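Local coordinates for bromo domain-containing protein (Trypanosoma cruzi, PDB 6NEY) that probably recognises acetylated lysines, as on histone tails, through its bromodomain, consistent with a role in chromatin-linked regulation of transcription, at residues A76-I81 / E111-Y116. Numbering follows the deposited sequence.
Sequences ALREDI and EQIDAY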
loop_
_atom_site.group_PDB
_atom_site.type_symbol
_atom_site.label_atom_id
_atom_site.label_comp_id
_atom_site.label_asym_id
_atom_site.label_seq_id
_atom_site.Cartn_x
_atom_site.Cartn_y
_atom_site.Cartn_z
ATOM N N ALA A 76 2.191 9.202 -1.398
ATOM C CA ALA A 76 0.752 8.936 -1.162
ATOM C C ALA A 76 0.524 7.430 -0.984
ATOM O O ALA A 76 -0.248 7.016 -0.080
ATOM C CB ALA A 76 -0.061 9.478 -2.308
ATOM N N LEU A 77 1.201 6.625 -1.805
ATOM C CA LEU A 77 1.122 5.141 -1.715
ATOM C C LEU A 77 1.791 4.689 -0.418
ATOM O O LEU A 77 1.203 3.842 0.275
ATOM C CB LEU A 77 1.792 4.481 -2.927
ATOM C CG LEU A 77 1.924 2.957 -2.837
ATOM C CD1 LEU A 77 0.584 2.286 -2.596
ATOM C CD2 LEU A 77 2.580 2.388 -4.083
ATOM N N ARG A 78 2.978 5.213 -0.100
ATOM C CA ARG A 78 3.694 4.878 1.170
ATOM C C ARG A 78 2.808 5.220 2.386
ATOM O O ARG A 78 2.791 4.415 3.339
ATOM C CB ARG A 78 5.051 5.583 1.274
ATOM C CG ARG A 78 6.089 5.154 0.243
ATOM C CD ARG A 78 7.336 6.010 0.429
ATOM N NE ARG A 78 8.359 5.902 -0.610
ATOM C CZ ARG A 78 9.297 4.964 -0.700
ATOM N NH1 ARG A 78 9.352 3.952 0.154
ATOM N NH2 ARG A 78 10.160 5.016 -1.695
ATOM N N GLU A 79 2.128 6.373 2.378
ATOM C CA GLU A 79 1.146 6.800 3.427
ATOM C C GLU A 79 -0.033 5.816 3.518
ATOM O O GLU A 79 -0.452 5.481 4.646
ATOM C CB GLU A 79 0.605 8.200 3.141
ATOM N N ASP A 80 -0.554 5.345 2.387
ATOM C CA ASP A 80 -1.673 4.369 2.385
ATOM C C ASP A 80 -1.183 3.037 2.977
ATOM O O ASP A 80 -1.938 2.452 3.767
ATOM C CB ASP A 80 -2.310 4.225 1.004
ATOM C CG ASP A 80 -3.269 5.329 0.624
ATOM O OD1 ASP A 80 -3.635 6.141 1.517
ATOM O OD2 ASP A 80 -3.638 5.379 -0.569
ATOM N N ILE A 81 0.040 2.584 2.657
ATOM C CA ILE A 81 0.618 1.351 3.274
ATOM C C ILE A 81 0.766 1.584 4.784
ATOM O O ILE A 81 0.389 0.701 5.555
ATOM C CB ILE A 81 1.958 0.921 2.644
ATOM C CG1 ILE A 81 1.841 0.648 1.138
ATOM C CG2 ILE A 81 2.531 -0.273 3.393
ATOM C CD1 ILE A 81 0.799 -0.376 0.777
ATOM N N GLU A 111 10.705 -2.009 0.637
ATOM C CA GLU A 111 11.754 -2.524 -0.283
ATOM C C GLU A 111 11.233 -2.499 -1.721
ATOM O O GLU A 111 11.987 -2.071 -2.620
ATOM C CB GLU A 111 12.172 -3.939 0.084
ATOM C CG GLU A 111 13.419 -4.383 -0.659
ATOM N N GLN A 112 9.997 -2.954 -1.934
ATOM C CA GLN A 112 9.426 -3.067 -3.305
ATOM C C GLN A 112 9.276 -1.652 -3.851
ATOM O O GLN A 112 9.664 -1.382 -5.024
ATOM C CB GLN A 112 8.091 -3.822 -3.281
ATOM C CG GLN A 112 8.251 -5.266 -2.836
ATOM C CD GLN A 112 9.341 -5.990 -3.595
ATOM O OE1 GLN A 112 9.226 -6.221 -4.785
ATOM N NE2 GLN A 112 10.426 -6.328 -2.914
ATOM N N ILE A 113 8.772 -0.748 -3.026
ATOM C CA ILE A 113 8.504 0.639 -3.485
ATOM C C ILE A 113 9.849 1.326 -3.764
ATOM O O ILE A 113 9.974 1.965 -4.826
ATOM C CB ILE A 113 7.606 1.411 -2.510
ATOM C CG1 ILE A 113 6.204 0.799 -2.446
ATOM C CG2 ILE A 113 7.531 2.884 -2.893
ATOM C CD1 ILE A 113 5.385 1.257 -1.248
ATOM N N ASP A 114 10.820 1.205 -2.859
ATOM C CA ASP A 114 12.180 1.783 -3.053
ATOM C C ASP A 114 12.777 1.269 -4.371
ATOM O O ASP A 114 13.333 2.097 -5.147
ATOM C CB ASP A 114 13.118 1.417 -1.898
ATOM C CG ASP A 114 12.852 2.121 -0.582
ATOM O OD1 ASP A 114 11.983 3.005 -0.552
ATOM O OD2 ASP A 114 13.537 1.759 0.422
ATOM N N ALA A 115 12.689 -0.035 -4.618
ATOM C CA ALA A 115 13.326 -0.688 -5.780
ATOM C C ALA A 115 12.690 -0.125 -7.064
ATOM O O ALA A 115 13.430 0.164 -8.038
ATOM C CB ALA A 115 13.197 -2.186 -5.680
ATOM N N TYR A 116 11.369 0.128 -7.042
ATOM C CA TYR A 116 10.615 0.640 -8.218
ATOM C C TYR A 116 11.038 2.094 -8.498
ATOM O O TYR A 116 11.368 2.441 -9.643
ATOM C CB TYR A 116 9.103 0.549 -8.004
ATOM C CG TYR A 116 8.318 1.116 -9.163
ATOM C CD1 TYR A 116 8.190 0.405 -10.346
ATOM C CD2 TYR A 116 7.779 2.392 -9.114
ATOM C CE1 TYR A 116 7.525 0.937 -11.444
ATOM C CE2 TYR A 116 7.104 2.936 -10.192
ATOM C CZ TYR A 116 6.984 2.217 -11.368
ATOM O OH TYR A 116 6.310 2.777 -12.419
#
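R78 lays its guanidinium over the I113 methyl CG2 and holds D114 at its far edge, a compact example of one side chain serving both the greasy and the charged part of a helix interface. The methyl sits beneath the centre of the flat group, with R78 CZ 3.5 Å from I113 CG2. Extended from CG to NE, the arginine chain runs past the isoleucine in the opposite direction and delivers its two terminal nitrogens to a single oxygen. R78 NH1 and R78 NH2 each donate to D114 OD1 at 2.9 Å, both bonds bent because the two nitrogens converge on one atom. The oxygen lies close to the guanidinium plane, whereas the carboxylate is turned 48° from it. Both polar groups have second partners: R78 NE donates to N73 O, and D114 OD2 forms a salt bridge with K110 NZ. I113 CG1, anti to its carbonyl carbon (chi1 -65°), carries CD1 inward to meet L77 CD2 at 4.1 Å and I81 CG1 at 4.3 Å. I81 continues the seam along helix 97-124, against F105 and A109, while L77 also packs on L18 and V19 of helix 12-21. The segment axes run antiparallel at 174° and approach to 11.4 Å at their closest. Helices 75-92 and 97-124 are thus joined by a buried isoleucine-centred seam bordered by a salt bridge, as two consecutive antiparallel helices of the left-handed four-helix bundle that defines the bromodomain fold.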